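PDB 6AHI: cysteine synthase from Helicobacter pylori, which catalyses the pyridoxal-phosphate-dependent formation of L-cysteine and acetate from O-acetyl-L-serine and hydrogen sulfide, and also has cystathionine beta-synthase activity. Local coordinates for residues A[68-82]-A[90-104]. Numbering follows the deposited sequence.
Sequences TIIEPTAGNTGIALA and LKTIFVVPEKFSTEK
K104 reaches from the first turn of its helix to the N-terminus of helix 76-85. CB meets the tip of I79, CD1, and the CA of G75. CG, beside the backbone N at chi1 -69°, stays on I79 CD1, the two side chains crossing at about a right angle. From there the lysine runs extended: CD lies 3.7 Å from G75 CA and also touches N76 OD1, which CE meets as well. K104 NZ then gives a 2.9 Å hydrogen bond to the O of a water. The same water O accepts a second bond, 3.1 Å long, from N76 N. K104 NZ also hydrogen-bonds the Y299 hydroxyl. G75, the N-cap residue, has no side chain to block this path.

Strands 68-72 and 91-97 run parallel, their axes 15° apart, as neighbours in a four-stranded sheet. I69 and E71 each use both N and O in the ladder: I69 N to K91 O, I93 N to I69 O at 2.7 Å, E71 N to I93 O, V95 N to E71 O. T73 N to V95 O closes it.

Helix 76-85 runs back over the face bearing F94, making a beta-alpha-beta unit. G78 CA sits 3.6 Å above the centre of the F94 ring, a CH-pi contact, while E71 O lies at the ring's edge and L81 CB comes in obliquely. T73 OG1, anti to its own N (chi1 170°), accepts from G75 N at 2.8 Å in an ST turn.

N76 ND2 donates to O3 of the modified lysine at position 46 and to D294, in keeping with its predicted role in binding pyridoxal phosphate. Its buried OD1 has no hydrogen-bond partner in the model and lies against the CD and CE methylenes of K104. The shared water links K104 NZ, presumably charged, to the backbone N of this cofactor-binding residue.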
ATOM      1  N   THR A  68      19.864   4.947  20.012  1.00 61.14           N
ATOM      2  CA  THR A  68      19.260   5.747  18.951  1.00 59.02           C
ATOM      3  C   THR A  68      19.817   5.284  17.600  1.00 57.48           C
ATOM      4  O   THR A  68      21.053   5.261  17.418  1.00 57.56           O
ATOM      5  CB  THR A  68      19.545   7.244  19.091  1.00 60.85           C
ATOM      6  OG1 THR A  68      18.975   7.732  20.297  1.00 62.92           O
ATOM      7  CG2 THR A  68      18.967   8.046  17.948  1.00 59.52           C
ATOM      8  N   ILE A  69      18.915   4.958  16.667  1.00 55.22           N
ATOM      9  CA  ILE A  69      19.296   4.609  15.294  1.00 55.16           C
ATOM     10  C   ILE A  69      19.451   5.895  14.485  1.00 56.12           C
ATOM     11  O   ILE A  69      18.509   6.694  14.451  1.00 54.55           O
ATOM     12  CB  ILE A  69      18.246   3.722  14.599  1.00 54.42           C
ATOM     13  CG1 ILE A  69      17.841   2.496  15.423  1.00 55.56           C
ATOM     14  CG2 ILE A  69      18.750   3.341  13.210  1.00 52.71           C
ATOM     15  CD1 ILE A  69      19.017   1.709  15.938  1.00 57.85           C
ATOM     16  N   ILE A  70      20.603   6.046  13.811  1.00 57.87           N
ATOM     17  CA  ILE A  70      20.871   7.141  12.880  1.00 59.66           C
ATOM     18  C   ILE A  70      21.206   6.552  11.502  1.00 57.64           C
ATOM     19  O   ILE A  70      22.053   5.695  11.415  1.00 59.10           O
ATOM     20  CB  ILE A  70      22.035   8.003  13.393  1.00 64.56           C
ATOM     21  CG1 ILE A  70      21.899   8.346  14.883  1.00 67.62           C
ATOM     22  CG2 ILE A  70      22.202   9.248  12.533  1.00 65.75           C
ATOM     23  CD1 ILE A  70      23.000   9.206  15.417  1.00 72.23           C
ATOM     24  N   GLU A  71      20.587   7.059  10.430  1.00 55.44           N
ATOM     25  CA  GLU A  71      20.897   6.606   9.069  1.00 56.15           C
ATOM     26  C   GLU A  71      20.690   7.742   8.068  1.00 57.65           C
ATOM     27  O   GLU A  71      19.669   8.421   8.108  1.00 56.23           O
ATOM     28  CB  GLU A  71      20.049   5.382   8.717  1.00 54.34           C
ATOM     29  CG  GLU A  71      20.394   4.725   7.392  1.00 56.14           C
ATOM     30  CD  GLU A  71      21.795   4.147   7.233  1.00 58.79           C
ATOM     31  OE1 GLU A  71      22.692   4.455   8.083  1.00 62.29           O
ATOM     32  OE2 GLU A  71      22.002   3.390   6.239  1.00 56.18           O
ATOM     33  N   PRO A  72      21.640   7.989   7.125  1.00 58.63           N
ATOM     34  CA  PRO A  72      21.354   8.802   5.941  1.00 56.91           C
ATOM     35  C   PRO A  72      20.527   7.980   4.940  1.00 53.05           C
ATOM     36  O   PRO A  72      20.809   6.807   4.738  1.00 51.49           O
ATOM     37  CB  PRO A  72      22.756   9.119   5.397  1.00 59.93           C
ATOM     38  CG  PRO A  72      23.538   7.871   5.748  1.00 59.67           C
ATOM     39  CD  PRO A  72      23.025   7.486   7.126  1.00 60.92           C
ATOM     40  N   THR A  73      19.491   8.577   4.350  1.00 51.24           N
ATOM     41  CA  THR A  73      18.609   7.828   3.444  1.00 49.99           C
ATOM     42  C   THR A  73      17.927   8.819   2.503  1.00 49.50           C
ATOM     43  O   THR A  73      17.763   9.956   2.830  1.00 51.40           O
ATOM     44  CB  THR A  73      17.617   6.925   4.208  1.00 48.28           C
ATOM     45  OG1 THR A  73      16.610   6.361   3.365  1.00 45.01           O
ATOM     46  CG2 THR A  73      16.882   7.650   5.306  1.00 48.48           C
ATOM     47  N   ALA A  74      17.604   8.347   1.301  1.00 54.13           N
ATOM     48  CA  ALA A  74      16.768   9.070   0.349  1.00 55.55           C
ATOM     49  C   ALA A  74      15.322   8.560   0.448  1.00 52.05           C
ATOM     50  O   ALA A  74      14.485   8.968  -0.356  1.00 54.30           O
ATOM     51  CB  ALA A  74      17.342   8.953  -1.055  1.00 58.72           C
ATOM     52  N   GLY A  75      15.021   7.691   1.427  1.00 46.92           N
ATOM     53  CA  GLY A  75      13.632   7.579   1.884  1.00 45.58           C
ATOM     54  C   GLY A  75      13.252   6.224   2.466  1.00 41.05           C
ATOM     55  O   GLY A  75      12.823   6.153   3.652  1.00 40.02           O
ATOM     56  N   ASN A  76      13.343   5.168   1.646  1.00 37.56           N
ATOM     57  CA  ASN A  76      12.663   3.887   1.963  1.00 36.71           C
ATOM     58  C   ASN A  76      13.324   3.214   3.167  1.00 35.71           C
ATOM     59  O   ASN A  76      12.648   2.600   3.981  1.00 34.86           O
ATOM     60  CB  ASN A  76      12.567   2.929   0.766  1.00 36.82           C
ATOM     61  CG  ASN A  76      11.514   3.349  -0.238  1.00 38.28           C
ATOM     62  OD1 ASN A  76      10.491   3.918   0.143  1.00 38.17           O
ATOM     63  ND2 ASN A  76      11.770   3.122  -1.518  1.00 33.97           N
ATOM     64  N   THR A  77      14.649   3.308   3.272  1.00 35.33           N
ATOM     65  CA  THR A  77      15.323   2.678   4.392  1.00 36.64           C
ATOM     66  C   THR A  77      14.872   3.355   5.704  1.00 36.43           C
ATOM     67  O   THR A  77      14.715   2.691   6.709  1.00 36.22           O
ATOM     68  CB  THR A  77      16.851   2.675   4.199  1.00 41.12           C
ATOM     69  OG1 THR A  77      17.161   1.778   3.126  1.00 39.87           O
ATOM     70  CG2 THR A  77      17.577   2.216   5.443  1.00 43.61           C
ATOM     71  N   GLY A  78      14.688   4.681   5.681  1.00 35.83           N
ATOM     72  CA  GLY A  78      14.154   5.413   6.812  1.00 37.10           C
ATOM     73  C   GLY A  78      12.769   4.954   7.224  1.00 36.13           C
ATOM     74  O   GLY A  78      12.504   4.753   8.404  1.00 36.91           O
ATOM     75  N   ILE A  79      11.882   4.764   6.249  1.00 34.25           N
ATOM     76  CA  ILE A  79      10.534   4.299   6.544  1.00 32.61           C
ATOM     77  C   ILE A  79      10.618   2.940   7.240  1.00 31.30           C
ATOM     78  O   ILE A  79       9.957   2.709   8.265  1.00 31.58           O
ATOM     79  CB  ILE A  79       9.686   4.276   5.266  1.00 30.71           C
ATOM     80  CG1 ILE A  79       9.468   5.691   4.734  1.00 31.64           C
ATOM     81  CG2 ILE A  79       8.369   3.552   5.499  1.00 29.24           C
ATOM     82  CD1 ILE A  79       8.858   5.729   3.358  1.00 31.05           C
ATOM     83  N   ALA A  80      11.425   2.033   6.666  1.00 30.89           N
ATOM     84  CA  ALA A  80      11.543   0.670   7.150  1.00 29.69           C
ATOM     85  C   ALA A  80      12.070   0.656   8.583  1.00 31.17           C
ATOM     86  O   ALA A  80      11.520  -0.046   9.447  1.00 31.75           O
ATOM     87  CB  ALA A  80      12.445  -0.113   6.241  1.00 29.95           C
ATOM     88  N   LEU A  81      13.115   1.454   8.840  1.00 32.31           N
ATOM     89  CA  LEU A  81      13.715   1.460  10.171  1.00 33.98           C
ATOM     90  C   LEU A  81      12.745   2.056  11.190  1.00 33.73           C
ATOM     91  O   LEU A  81      12.647   1.528  12.304  1.00 34.42           O
ATOM     92  CB  LEU A  81      15.053   2.188  10.140  1.00 36.57           C
ATOM     93  CG  LEU A  81      16.175   1.374   9.509  1.00 36.84           C
ATOM     94  CD1 LEU A  81      17.394   2.253   9.268  1.00 39.35           C
ATOM     95  CD2 LEU A  81      16.537   0.182  10.381  1.00 37.73           C
ATOM     96  N   ALA A  82      12.039   3.128  10.807  1.00 32.81           N
ATOM     97  CA  ALA A  82      11.100   3.780  11.701  1.00 33.43           C
ATOM     98  C   ALA A  82       9.962   2.807  12.053  1.00 32.26           C
ATOM     99  O   ALA A  82       9.570   2.706  13.209  1.00 32.92           O
ATOM    100  CB  ALA A  82      10.565   5.047  11.082  1.00 33.41           C
ATOM    101  N   LEU A  90      12.309   2.177  19.959  1.00 48.52           N
ATOM    102  CA  LEU A  90      13.599   2.809  19.661  1.00 50.32           C
ATOM    103  C   LEU A  90      13.371   4.170  18.988  1.00 49.62           C
ATOM    104  O   LEU A  90      12.574   4.293  18.067  1.00 46.88           O
ATOM    105  CB  LEU A  90      14.415   1.912  18.727  1.00 49.85           C
ATOM    106  CG  LEU A  90      14.832   0.551  19.274  1.00 51.46           C
ATOM    107  CD1 LEU A  90      15.640  -0.221  18.229  1.00 52.04           C
ATOM    108  CD2 LEU A  90      15.621   0.704  20.562  1.00 55.79           C
ATOM    109  N   LYS A  91      14.164   5.167  19.384  1.00 50.83           N
ATOM    110  CA  LYS A  91      14.241   6.458  18.665  1.00 51.61           C
ATOM    111  C   LYS A  91      15.118   6.310  17.408  1.00 50.51           C
ATOM    112  O   LYS A  91      16.096   5.553  17.389  1.00 51.53           O
ATOM    113  CB  LYS A  91      14.783   7.569  19.577  1.00 55.28           C
ATOM    114  CG  LYS A  91      13.840   8.025  20.681  1.00 56.74           C
ATOM    115  CD  LYS A  91      12.486   8.481  20.172  1.00 55.74           C
ATOM    116  CE  LYS A  91      11.616   9.020  21.279  1.00 57.91           C
ATOM    117  NZ  LYS A  91      10.227   9.250  20.832  1.00 56.66           N
ATOM    118  N   THR A  92      14.758   7.078  16.374  1.00 49.48           N
ATOM    119  CA  THR A  92      15.424   7.080  15.073  1.00 48.79           C
ATOM    120  C   THR A  92      15.671   8.527  14.616  1.00 49.96           C
ATOM    121  O   THR A  92      14.850   9.404  14.847  1.00 48.86           O
ATOM    122  CB  THR A  92      14.596   6.334  14.019  1.00 46.57           C
ATOM    123  OG1 THR A  92      13.316   6.966  13.926  1.00 46.26           O
ATOM    124  CG2 THR A  92      14.408   4.869  14.342  1.00 44.80           C
ATOM    125  N   ILE A  93      16.808   8.744  13.941  1.00 50.62           N
ATOM    126  CA  ILE A  93      17.138  10.018  13.293  1.00 52.66           C
ATOM    127  C   ILE A  93      17.528   9.710  11.843  1.00 51.64           C
ATOM    128  O   ILE A  93      18.394   8.879  11.609  1.00 53.04           O
ATOM    129  CB  ILE A  93      18.267  10.773  14.045  1.00 55.31           C
ATOM    130  CG1 ILE A  93      17.947  10.994  15.521  1.00 57.26           C
ATOM    131  CG2 ILE A  93      18.566  12.088  13.359  1.00 56.25           C
ATOM    132  CD1 ILE A  93      19.162  11.236  16.386  1.00 61.36           C
ATOM    133  N   PHE A  94      16.863  10.352  10.878  1.00 50.91           N
ATOM    134  CA  PHE A  94      17.223  10.173   9.479  1.00 50.31           C
ATOM    135  C   PHE A  94      17.738  11.500   8.908  1.00 54.11           C
ATOM    136  O   PHE A  94      17.182  12.573   9.156  1.00 54.87           O
ATOM    137  CB  PHE A  94      16.068   9.556   8.691  1.00 46.95           C
ATOM    138  CG  PHE A  94      15.657   8.233   9.275  1.00 44.80           C
ATOM    139  CD1 PHE A  94      16.550   7.182   9.349  1.00 45.91           C
ATOM    140  CD2 PHE A  94      14.393   8.047   9.795  1.00 44.85           C
ATOM    141  CE1 PHE A  94      16.187   5.964   9.902  1.00 43.65           C
ATOM    142  CE2 PHE A  94      14.036   6.839  10.373  1.00 42.56           C
ATOM    143  CZ  PHE A  94      14.938   5.809  10.444  1.00 42.76           C
ATOM    144  N   VAL A  95      18.847  11.397   8.160  1.00 56.13           N
ATOM    145  CA  VAL A  95      19.437  12.536   7.476  1.00 56.95           C
ATOM    146  C   VAL A  95      19.132  12.391   5.985  1.00 55.87           C
ATOM    147  O   VAL A  95      19.534  11.419   5.348  1.00 52.33           O
ATOM    148  CB  VAL A  95      20.943  12.657   7.749  1.00 59.41           C
ATOM    149  CG1 VAL A  95      21.460  13.994   7.237  1.00 61.91           C
ATOM    150  CG2 VAL A  95      21.258  12.484   9.229  1.00 60.02           C
ATOM    151  N   VAL A  96      18.360  13.356   5.477  1.00 58.41           N
ATOM    152  CA  VAL A  96      17.775  13.307   4.150  1.00 57.50           C
ATOM    153  C   VAL A  96      18.078  14.626   3.451  1.00 59.78           C
ATOM    154  O   VAL A  96      17.787  15.685   4.001  1.00 60.11           O
ATOM    155  CB  VAL A  96      16.257  13.077   4.233  1.00 58.80           C
ATOM    156  CG1 VAL A  96      15.615  13.069   2.849  1.00 59.13           C
ATOM    157  CG2 VAL A  96      15.938  11.781   4.981  1.00 57.06           C
ATOM    158  N   PRO A  97      18.630  14.592   2.230  1.00 59.42           N
ATOM    159  CA  PRO A  97      18.860  15.803   1.459  1.00 61.53           C
ATOM    160  C   PRO A  97      17.516  16.501   1.264  1.00 62.32           C
ATOM    161  O   PRO A  97      16.608  15.878   0.841  1.00 56.08           O
ATOM    162  CB  PRO A  97      19.264  15.247   0.092  1.00 60.13           C
ATOM    163  CG  PRO A  97      19.930  13.968   0.436  1.00 58.41           C
ATOM    164  CD  PRO A  97      19.082  13.396   1.546  1.00 56.37           C
ATOM    165  N   GLU A  98      17.446  17.799   1.532  1.00 69.61           N
ATOM    166  CA  GLU A  98      16.171  18.527   1.340  1.00 75.40           C
ATOM    167  C   GLU A  98      15.742  18.403  -0.118  1.00 76.90           C
ATOM    168  O   GLU A  98      16.555  18.551  -0.988  1.00 87.42           O
ATOM    169  CB  GLU A  98      16.324  20.010   1.676  1.00 78.83           C
ATOM    170  CG  GLU A  98      16.801  20.255   3.091  1.00 84.83           C
ATOM    171  N   LYS A  99      14.479  18.106  -0.381  1.00 80.42           N
ATOM    172  CA  LYS A  99      14.059  18.029  -1.798  1.00 80.48           C
ATOM    173  C   LYS A  99      14.274  16.627  -2.376  1.00 75.10           C
ATOM    174  O   LYS A  99      14.001  16.457  -3.551  1.00 79.23           O
ATOM    175  N   PHE A 100      14.735  15.669  -1.581  1.00 76.79           N
ATOM    176  CA  PHE A 100      14.982  14.308  -2.119  1.00 74.33           C
ATOM    177  C   PHE A 100      13.613  13.655  -2.308  1.00 67.58           C
ATOM    178  O   PHE A 100      13.260  13.321  -3.451  1.00 71.78           O
ATOM    179  CB  PHE A 100      15.908  13.503  -1.214  1.00 80.94           C
ATOM    180  CG  PHE A 100      17.244  13.250  -1.855  1.00 91.40           C
ATOM    181  CD1 PHE A 100      17.766  14.157  -2.759  1.00 97.89           C
ATOM    182  CD2 PHE A 100      17.955  12.100  -1.593  1.00 96.96           C
ATOM    183  CE1 PHE A 100      18.985  13.929  -3.372  1.00100.66           C
ATOM    184  CE2 PHE A 100      19.184  11.878  -2.188  1.00100.57           C
ATOM    185  CZ  PHE A 100      19.696  12.793  -3.076  1.00100.85           C
ATOM    186  N   SER A 101      12.885  13.442  -1.220  1.00 30.00           N
ATOM    187  CA  SER A 101      11.560  12.776  -1.325  1.00 30.00           C
ATOM    188  C   SER A 101      10.685  13.267  -0.172  1.00 30.00           C
ATOM    189  O   SER A 101      10.843  12.754   0.924  1.00 30.00           O
ATOM    190  N   THR A 102       9.814  14.235  -0.445  1.00 71.79           N
ATOM    191  CA  THR A 102       8.956  14.845   0.600  1.00 68.54           C
ATOM    192  C   THR A 102       7.996  13.811   1.182  1.00 64.46           C
ATOM    193  O   THR A 102       8.044  13.653   2.382  1.00 70.28           O
ATOM    194  CB  THR A 102       8.268  16.126   0.109  1.00 69.19           C
ATOM    195  OG1 THR A 102       7.736  16.786   1.254  1.00 72.01           O
ATOM    196  CG2 THR A 102       7.137  15.882  -0.861  1.00 65.53           C
ATOM    197  N   GLU A 103       7.189  13.152   0.350  1.00 54.70           N
ATOM    198  CA  GLU A 103       6.234  12.176   0.823  1.00 53.68           C
ATOM    199  C   GLU A 103       6.922  11.177   1.768  1.00 47.63           C
ATOM    200  O   GLU A 103       6.410  10.873   2.844  1.00 44.36           O
ATOM    201  CB  GLU A 103       5.589  11.452  -0.359  1.00 55.79           C
ATOM    202  CG  GLU A 103       4.574  12.284  -1.132  1.00 60.82           C
ATOM    203  CD  GLU A 103       4.984  12.749  -2.527  1.00 67.94           C
ATOM    204  OE1 GLU A 103       5.733  13.739  -2.620  1.00 68.68           O
ATOM    205  OE2 GLU A 103       4.533  12.122  -3.538  1.00 76.55           O
ATOM    206  N   LYS A 104       8.086  10.663   1.372  1.00 42.07           N
ATOM    207  CA  LYS A 104       8.756   9.665   2.192  1.00 40.61           C
ATOM    208  C   LYS A 104       9.212  10.301   3.513  1.00 40.56           C
ATOM    209  O   LYS A 104       9.217   9.638   4.547  1.00 38.52           O
ATOM    210  CB  LYS A 104       9.923   9.009   1.457  1.00 40.11           C
ATOM    211  CG  LYS A 104       9.538   8.100   0.300  1.00 38.63           C
ATOM    212  CD  LYS A 104      10.754   7.535  -0.406  1.00 39.62           C
ATOM    213  CE  LYS A 104      10.445   7.029  -1.809  1.00 39.02           C
ATOM    214  NZ  LYS A 104      11.696   6.829  -2.580  1.00 41.35           N
TER
HETATM  215  O   HOH W   1      13.990   5.504  -1.325  1.00 39.82           O